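Local coordinates for protein phosphonate monoester hydrolase (Ruegeria pomeroyi, PDB 4UPK) that belongs to the sulfatase family of the alkaline phosphatase clan and assembles from four chains, each built round a mixed central beta sheet, at residues L124-G129 with P226-Q231; V160-M163 with S168-W171; Q220-M225 with I324-A329. One frame throughout, in Å; residues are numbered along the deposited sequence.

Contact 1: L124-G129 with P226-Q231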
loop_
_atom_site.group_PDB
_atom_site.type_symbol
_atom_site.label_atom_id
_atom_site.label_comp_id
_atom_site.label_asym_id
_atom_site.label_seq_id
_atom_site.Cartn_x
_atom_site.Cartn_y
_atom_site.Cartn_z
ATOM N N LEU A 124 8.976 -7.984 20.027
ATOM C CA LEU A 124 9.208 -6.573 19.762
ATOM C C LEU A 124 10.732 -6.473 19.629
ATOM O O LEU A 124 11.436 -6.649 20.626
ATOM C CB LEU A 124 8.673 -5.645 20.874
ATOM C CG LEU A 124 8.889 -4.130 20.642
ATOM C CD1 LEU A 124 7.958 -3.587 19.577
ATOM C CD2 LEU A 124 8.685 -3.351 21.899
ATOM N N PRO A 125 11.268 -6.283 18.395
ATOM C CA PRO A 125 12.728 -6.223 18.228
ATOM C C PRO A 125 13.313 -4.947 18.834
ATOM O O PRO A 125 13.076 -3.847 18.336
ATOM C CB PRO A 125 12.924 -6.332 16.702
ATOM C CG PRO A 125 11.577 -6.673 16.145
ATOM C CD PRO A 125 10.590 -6.108 17.102
ATOM N N LEU A 126 14.040 -5.088 19.942
ATOM C CA LEU A 126 14.622 -3.936 20.641
ATOM C C LEU A 126 15.983 -3.598 20.071
ATOM O O LEU A 126 16.854 -4.474 20.002
ATOM C CB LEU A 126 14.708 -4.200 22.147
ATOM C CG LEU A 126 13.407 -4.667 22.829
ATOM C CD1 LEU A 126 13.686 -5.253 24.187
ATOM C CD2 LEU A 126 12.379 -3.555 22.902
ATOM N N LEU A 127 16.163 -2.335 19.640
ATOM C CA LEU A 127 17.424 -1.877 19.076
ATOM C C LEU A 127 18.241 -0.987 19.981
ATOM O O LEU A 127 17.798 0.085 20.393
ATOM C CB LEU A 127 17.240 -1.237 17.677
ATOM C CG LEU A 127 18.485 -0.689 16.968
ATOM C CD1 LEU A 127 19.413 -1.836 16.495
ATOM C CD2 LEU A 127 18.080 0.174 15.782
ATOM N N PHE A 128 19.481 -1.427 20.244
ATOM C CA PHE A 128 20.470 -0.682 21.020
ATOM C C PHE A 128 21.631 -0.427 20.083
ATOM O O PHE A 128 22.489 -1.302 19.908
ATOM C CB PHE A 128 20.906 -1.477 22.249
ATOM C CG PHE A 128 19.811 -1.641 23.260
ATOM C CD1 PHE A 128 19.627 -0.698 24.265
ATOM C CD2 PHE A 128 18.974 -2.751 23.226
ATOM C CE1 PHE A 128 18.612 -0.851 25.209
ATOM C CE2 PHE A 128 17.959 -2.909 24.168
ATOM C CZ PHE A 128 17.788 -1.956 25.159
ATOM N N GLY A 129 21.571 0.716 19.402
ATOM C CA GLY A 129 22.571 1.090 18.424
ATOM C C GLY A 129 22.068 1.586 17.089
ATOM O O GLY A 129 21.445 2.642 17.022
ATOM N N PRO A 226 16.296 -4.936 32.506
ATOM C CA PRO A 226 15.669 -5.555 33.700
ATOM C C PRO A 226 14.165 -5.824 33.693
ATOM O O PRO A 226 13.752 -6.904 34.104
ATOM C CB PRO A 226 16.086 -4.613 34.840
ATOM C CG PRO A 226 17.399 -4.120 34.407
ATOM C CD PRO A 226 17.284 -3.918 32.917
ATOM N N ALA A 227 13.353 -4.867 33.222
ATOM C CA ALA A 227 11.890 -5.016 33.159
ATOM C C ALA A 227 11.420 -6.013 32.051
ATOM O O ALA A 227 10.279 -6.499 32.122
ATOM C CB ALA A 227 11.232 -3.658 32.981
ATOM N N TRP A 228 12.314 -6.361 31.081
ATOM C CA TRP A 228 11.996 -7.311 30.005
ATOM C C TRP A 228 12.121 -8.767 30.448
ATOM O O TRP A 228 11.584 -9.653 29.769
ATOM C CB TRP A 228 12.826 -7.047 28.724
ATOM C CG TRP A 228 12.243 -5.972 27.856
ATOM C CD1 TRP A 228 12.611 -4.659 27.826
ATOM C CD2 TRP A 228 11.112 -6.094 26.982
ATOM N NE1 TRP A 228 11.796 -3.959 26.966
ATOM C CE2 TRP A 228 10.880 -4.821 26.416
ATOM C CE3 TRP A 228 10.293 -7.175 26.583
ATOM C CZ2 TRP A 228 9.869 -4.592 25.474
ATOM C CZ3 TRP A 228 9.273 -6.939 25.667
ATOM C CH2 TRP A 228 9.064 -5.659 25.133
ATOM N N ALA A 229 12.819 -9.016 31.576
ATOM C CA ALA A 229 13.044 -10.352 32.140
ATOM C C ALA A 229 11.720 -11.050 32.438
ATOM O O ALA A 229 10.778 -10.424 32.943
ATOM C CB ALA A 229 13.903 -10.252 33.403
ATOM N N GLY A 230 11.639 -12.322 32.068
ATOM C CA GLY A 230 10.428 -13.119 32.245
ATOM C C GLY A 230 9.647 -13.266 30.959
ATOM O O GLY A 230 9.158 -14.356 30.652
ATOM N N GLN A 231 9.516 -12.161 30.205
ATOM C CA GLN A 231 8.841 -12.125 28.907
ATOM C C GLN A 231 9.834 -12.535 27.816
ATOM O O GLN A 231 11.042 -12.525 28.052
ATOM C CB GLN A 231 8.297 -10.714 28.624
ATOM C CG GLN A 231 6.880 -10.477 29.155
ATOM C CD GLN A 231 6.759 -10.231 30.653
ATOM O OE1 GLN A 231 7.657 -9.678 31.314
ATOM N NE2 GLN A 231 5.606 -10.586 31.211
#
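Leu-126 on sheet strand 125-127 meets Trp-228 in the connection that leads from helix 213-224 to strand 234-239. The indole turns one face to the leucine, the two side chains meeting at a slant. CD1 of Leu-126 sits over that face of the ring, in a CH-pi contact 3.6 Å from the centroid of the five-membered ring. It stands nearly on the ring normal, 11° off it. The other branch, Leu-126 CD2, reaches the benzo half and lies 3.7 Å from Trp-228 CZ2. CD1 thus takes the pyrrole half and CD2 the CZ2 corner of the benzo half. Leu-126 CG is anti to its own carbonyl carbon (chi1 -52°), which directs the fork at the indole. Leu-124 adds a smaller apolar touch. Its CD2 is 4.0 Å from Trp-228 CZ2, and the two side chains cross at about a right angle. The backbones stay apart, with the CA atoms of Leu-126 and Trp-228 10.3 Å from each other, so side chains alone close the gap. Trp-228 is the first residue of a type II beta turn that ends at Gln-231, with Gly-230 at its third position. Trp-228 also meets Tyr-169 of the second subunit edge-to-face. The leucines thus back a tryptophan of the subunit interface. This is a strand side chain packing on the helix-to-strand connection of an alpha/beta sheet, where 125-127 and 234-239 are parallel neighbours.

Contact 2: V160-M163 with S168-W171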
loop_
_atom_site.group_PDB
_atom_site.type_symbol
_atom_site.label_atom_id
_atom_site.label_comp_id
_atom_site.label_asym_id
_atom_site.label_seq_id
_atom_site.Cartn_x
_atom_site.Cartn_y
_atom_site.Cartn_z
ATOM N N VAL A 160 15.395 1.580 21.154
ATOM C CA VAL A 160 15.448 1.886 22.581
ATOM C C VAL A 160 16.510 2.995 22.806
ATOM O O VAL A 160 16.221 3.992 23.469
ATOM C CB VAL A 160 15.693 0.627 23.455
ATOM C CG1 VAL A 160 15.448 0.943 24.929
ATOM C CG2 VAL A 160 14.805 -0.535 23.011
ATOM N N THR A 161 17.717 2.822 22.219
ATOM C CA THR A 161 18.822 3.767 22.272
ATOM C C THR A 161 19.376 3.940 20.873
ATOM O O THR A 161 19.799 2.957 20.252
ATOM C CB THR A 161 19.914 3.301 23.240
ATOM O OG1 THR A 161 19.344 3.086 24.525
ATOM C CG2 THR A 161 21.101 4.322 23.350
ATOM N N GLU A 162 19.402 5.205 20.397
ATOM C CA GLU A 162 19.974 5.595 19.117
ATOM C C GLU A 162 21.481 5.751 19.331
ATOM O O GLU A 162 21.917 6.517 20.195
ATOM C CB GLU A 162 19.352 6.923 18.617
ATOM C CG GLU A 162 19.969 7.478 17.332
ATOM C CD GLU A 162 21.154 8.411 17.512
ATOM O OE1 GLU A 162 21.008 9.421 18.237
ATOM O OE2 GLU A 162 22.233 8.129 16.938
ATOM N N MET A 163 22.270 5.054 18.524
ATOM C CA MET A 163 23.720 5.115 18.617
ATOM C C MET A 163 24.358 4.809 17.265
ATOM O O MET A 163 25.003 3.773 17.072
ATOM C CB MET A 163 24.264 4.245 19.764
ATOM C CG MET A 163 25.764 4.420 20.025
ATOM S SD MET A 163 26.217 5.246 21.581
ATOM C CE MET A 163 25.220 4.548 22.573
ATOM N N SER A 168 24.551 9.742 17.388
ATOM C CA SER A 168 24.793 9.427 18.803
ATOM C C SER A 168 24.369 10.548 19.756
ATOM O O SER A 168 25.134 10.919 20.652
ATOM C CB SER A 168 26.243 8.993 19.034
ATOM O OG SER A 168 26.484 7.756 18.385
ATOM N N TYR A 169 23.137 11.088 19.558
ATOM C CA TYR A 169 22.587 12.167 20.383
ATOM C C TYR A 169 22.493 11.815 21.870
ATOM O O TYR A 169 22.975 12.619 22.669
ATOM C CB TYR A 169 21.302 12.775 19.780
ATOM C CG TYR A 169 21.556 13.751 18.641
ATOM C CD1 TYR A 169 22.787 13.791 17.987
ATOM C CD2 TYR A 169 20.551 14.606 18.192
ATOM C CE1 TYR A 169 23.006 14.641 16.907
ATOM C CE2 TYR A 169 20.768 15.482 17.127
ATOM C CZ TYR A 169 21.996 15.492 16.484
ATOM O OH TYR A 169 22.218 16.359 15.442
ATOM N N PRO A 170 22.003 10.603 22.272
ATOM C CA PRO A 170 22.028 10.234 23.702
ATOM C C PRO A 170 23.447 10.281 24.299
ATOM O O PRO A 170 23.619 10.843 25.372
ATOM C CB PRO A 170 21.468 8.796 23.699
ATOM C CG PRO A 170 20.598 8.736 22.481
ATOM C CD PRO A 170 21.369 9.527 21.472
ATOM N N TRP A 171 24.463 9.713 23.599
ATOM C CA TRP A 171 25.857 9.723 24.059
ATOM C C TRP A 171 26.448 11.133 24.076
ATOM O O TRP A 171 27.116 11.484 25.045
ATOM C CB TRP A 171 26.752 8.739 23.279
ATOM C CG TRP A 171 28.172 8.683 23.786
ATOM C CD1 TRP A 171 28.573 8.483 25.080
ATOM C CD2 TRP A 171 29.371 8.921 23.028
ATOM N NE1 TRP A 171 29.939 8.525 25.163
ATOM C CE2 TRP A 171 30.457 8.810 23.924
ATOM C CE3 TRP A 171 29.635 9.204 21.671
ATOM C CZ2 TRP A 171 31.786 8.952 23.510
ATOM C CZ3 TRP A 171 30.958 9.343 21.261
ATOM C CH2 TRP A 171 32.016 9.201 22.173
HETATM O O HOH W 1 24.135 7.544 21.504
#
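Glu-162 grips the start of helix 169-177 with both carboxylate oxygens. OE2 accepts from Ser-168 N at 2.9 Å, and OE1 accepts from Tyr-169 N at 3.0 Å. Each oxygen uses its syn lone pair, so the carboxylate faces two successive backbone N-H groups. Both bonds are bent, at 139° and 147°. The side chain folds at chi2 (-89°) to bring the carboxylate there. OE2 also accepts from Arg-164 N. At this helix start the dipole probably favours the charged form of Glu-162. Pro-170 fits against the same residue: its CD is 3.3 Å from Glu-162 OE1, and its CG lies near Glu-162 O. That carbonyl oxygen is joined to Trp-171 N by a water that donates to the first and accepts from the second. Met-163 carries the apolar side. Its SD rests 3.9 Å from Trp-171 CB and makes an oblique Met-aromatic contact with the indole. Its CG is 3.8 Å from Ser-168 OG, which bonds to Arg-164 O. The contact thus ties the end of strand 158-162 to helix 169-177, with Phe-216 and Leu-217 of helix 213-224 against Met-163 and strand 125-127 alongside in the sheet.

Contact 3: Q220-M225 with I324-A329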
loop_
_atom_site.group_PDB
_atom_site.type_symbol
_atom_site.label_atom_id
_atom_site.label_comp_id
_atom_site.label_asym_id
_atom_site.label_seq_id
_atom_site.Cartn_x
_atom_site.Cartn_y
_atom_site.Cartn_z
ATOM N N GLN A 220 23.038 1.719 28.669
ATOM C CA GLN A 220 21.680 1.883 28.125
ATOM C C GLN A 220 20.938 0.549 28.003
ATOM O O GLN A 220 19.756 0.477 28.344
ATOM C CB GLN A 220 21.678 2.679 26.809
ATOM C CG GLN A 220 22.125 4.153 26.939
ATOM C CD GLN A 220 21.739 4.829 28.230
ATOM O OE1 GLN A 220 22.561 5.012 29.138
ATOM N NE2 GLN A 220 20.480 5.196 28.353
ATOM N N PHE A 221 21.647 -0.511 27.575
ATOM C CA PHE A 221 21.144 -1.894 27.531
ATOM C C PHE A 221 20.752 -2.347 28.949
ATOM O O PHE A 221 19.636 -2.820 29.163
ATOM C CB PHE A 221 22.230 -2.835 26.956
ATOM C CG PHE A 221 21.863 -4.295 26.926
ATOM C CD1 PHE A 221 21.207 -4.842 25.821
ATOM C CD2 PHE A 221 22.170 -5.130 27.999
ATOM C CE1 PHE A 221 20.872 -6.208 25.791
ATOM C CE2 PHE A 221 21.815 -6.488 27.979
ATOM C CZ PHE A 221 21.177 -7.018 26.876
ATOM N N LEU A 222 21.672 -2.175 29.919
ATOM C CA LEU A 222 21.446 -2.551 31.321
ATOM C C LEU A 222 20.420 -1.663 32.071
ATOM O O LEU A 222 19.839 -2.111 33.063
ATOM C CB LEU A 222 22.767 -2.654 32.088
ATOM C CG LEU A 222 23.763 -3.695 31.565
ATOM C CD1 LEU A 222 25.149 -3.461 32.155
ATOM C CD2 LEU A 222 23.292 -5.099 31.852
ATOM N N ALA A 223 20.182 -0.435 31.580
ATOM C CA ALA A 223 19.186 0.480 32.160
ATOM C C ALA A 223 17.783 0.139 31.639
ATOM O O ALA A 223 16.792 0.604 32.198
ATOM C CB ALA A 223 19.533 1.930 31.802
ATOM N N ASN A 224 17.698 -0.655 30.548
ATOM C CA ASN A 224 16.436 -0.971 29.893
ATOM C C ASN A 224 16.002 -2.424 29.898
ATOM O O ASN A 224 14.799 -2.695 29.823
ATOM C CB ASN A 224 16.429 -0.409 28.480
ATOM C CG ASN A 224 16.281 1.087 28.432
ATOM O OD1 ASN A 224 15.189 1.636 28.595
ATOM N ND2 ASN A 224 17.376 1.766 28.163
ATOM N N MET A 225 16.957 -3.359 29.988
ATOM C CA MET A 225 16.633 -4.794 29.997
ATOM C C MET A 225 15.991 -5.387 31.247
ATOM O O MET A 225 15.164 -6.273 31.063
ATOM C CB MET A 225 17.777 -5.663 29.440
ATOM C CG MET A 225 18.020 -5.465 27.939
ATOM S SD MET A 225 16.653 -5.960 26.841
ATOM C CE MET A 225 15.920 -4.440 26.594
ATOM N N ILE A 324 30.907 -6.593 27.221
ATOM C CA ILE A 324 30.120 -7.777 26.816
ATOM C C ILE A 324 30.016 -8.750 28.011
ATOM O O ILE A 324 28.987 -9.388 28.183
ATOM C CB ILE A 324 30.645 -8.439 25.482
ATOM C CG1 ILE A 324 30.229 -7.586 24.276
ATOM C CG2 ILE A 324 30.158 -9.923 25.300
ATOM C CD1 ILE A 324 30.801 -8.015 22.911
ATOM N N GLY A 325 31.055 -8.794 28.856
ATOM C CA GLY A 325 31.061 -9.570 30.098
ATOM C C GLY A 325 29.961 -9.143 31.060
ATOM O O GLY A 325 29.354 -9.979 31.725
ATOM N N ARG A 326 29.661 -7.840 31.102
ATOM C CA ARG A 326 28.590 -7.247 31.915
ATOM C C ARG A 326 27.220 -7.672 31.395
ATOM O O ARG A 326 26.313 -7.842 32.196
ATOM C CB ARG A 326 28.674 -5.714 31.901
ATOM C CG ARG A 326 29.884 -5.103 32.591
ATOM C CD ARG A 326 29.957 -3.621 32.244
ATOM N NE ARG A 326 28.888 -2.872 32.902
ATOM C CZ ARG A 326 28.397 -1.708 32.490
ATOM N NH1 ARG A 326 28.860 -1.134 31.387
ATOM N NH2 ARG A 326 27.440 -1.106 33.181
ATOM N N VAL A 327 27.061 -7.782 30.053
ATOM C CA VAL A 327 25.831 -8.214 29.366
ATOM C C VAL A 327 25.567 -9.699 29.712
ATOM O O VAL A 327 24.449 -10.053 30.080
ATOM C CB VAL A 327 25.885 -7.950 27.835
ATOM C CG1 VAL A 327 24.645 -8.506 27.134
ATOM C CG2 VAL A 327 26.043 -6.456 27.538
ATOM N N ILE A 328 26.617 -10.546 29.631
ATOM C CA ILE A 328 26.562 -11.969 29.993
ATOM C C ILE A 328 26.224 -12.113 31.477
ATOM O O ILE A 328 25.337 -12.891 31.797
ATOM C CB ILE A 328 27.880 -12.737 29.605
ATOM C CG1 ILE A 328 28.170 -12.713 28.071
ATOM C CG2 ILE A 328 27.906 -14.169 30.179
ATOM C CD1 ILE A 328 27.020 -13.267 27.105
ATOM N N ALA A 329 26.922 -11.355 32.376
ATOM C CA ALA A 329 26.702 -11.367 33.828
ATOM C C ALA A 329 25.253 -11.054 34.174
ATOM O O ALA A 329 24.697 -11.714 35.050
ATOM C CB ALA A 329 27.641 -10.388 34.539
#
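Phe-221 and Leu-222 of helix 213-224 face Val-327 and Arg-326 of the long helix 303-333. The nearest backbone approach is 7.4 Å, between the CA atoms of Leu-222 and Val-327. The apolar part is the meeting of Phe-221 with Val-327. Phe-221 CE2 lies 3.6 Å from Val-327 CG1, and the methyl comes at the ring obliquely. CG2 of the valine is a little farther, 4.1 Å from Phe-221 CD2. The ring extends to the other helix because CG of Phe-221 is anti to the backbone N (chi1 177°). Met-225 CG, one turn on, lies 3.6 Å above the plane of the Phe-221 ring and over its centre. Phe-128 meets the same ring edge-to-face, and Leu-37 of strand 35-41 touches both Phe-221 and Val-327.

The second part is a methyl against a charged plane. Leu-222 CD1 stands over one face of the Arg-326 guanidinium, toward its rim, and is 3.4 Å from NH2. The arginine bends at chi3 (71°) and passes obliquely across the leucine. Its NH2 forms a salt bridge with Asp-219 of helix 213-224, so the bridge spans the two helices. NH1 makes a hydrogen bond with His-323 ND1.

Within 220-225, Asn-224 ND2 donates to Gln-220 O at 2.7 Å, nearly straight at 163°. Phe-221 O accepts from the backbone N atoms of both Asn-224 and Met-225.

The two helices are joined by apolar packing on the sheet side and, at the rim, by a leucine against a guanidinium that Asp-219 and His-323 help to hold in place.

Contact 2 is the most buried of the three, while contacts 1 and 3 are partly buried. All lie on the same side of the chain's centre and touch the second subunit. Contacts 1 and 2 share the sheet: strands 125-127 and 158-162 are parallel neighbours, joined by the probable bond of Val-160 N to Leu-127 O. Contacts 1 and 3 meet at Met-225, whose CE packs on both Leu-126 and Phe-128. Their centres are about 11 Å apart. Contact 2 is the only one with hydrogen bonds between its own two segments. Contact 1 joins strand to loop through aliphatic and indole groups. Contact 3 joins two helices by apolar packing, with an arginine at its rim paired to Asp-219.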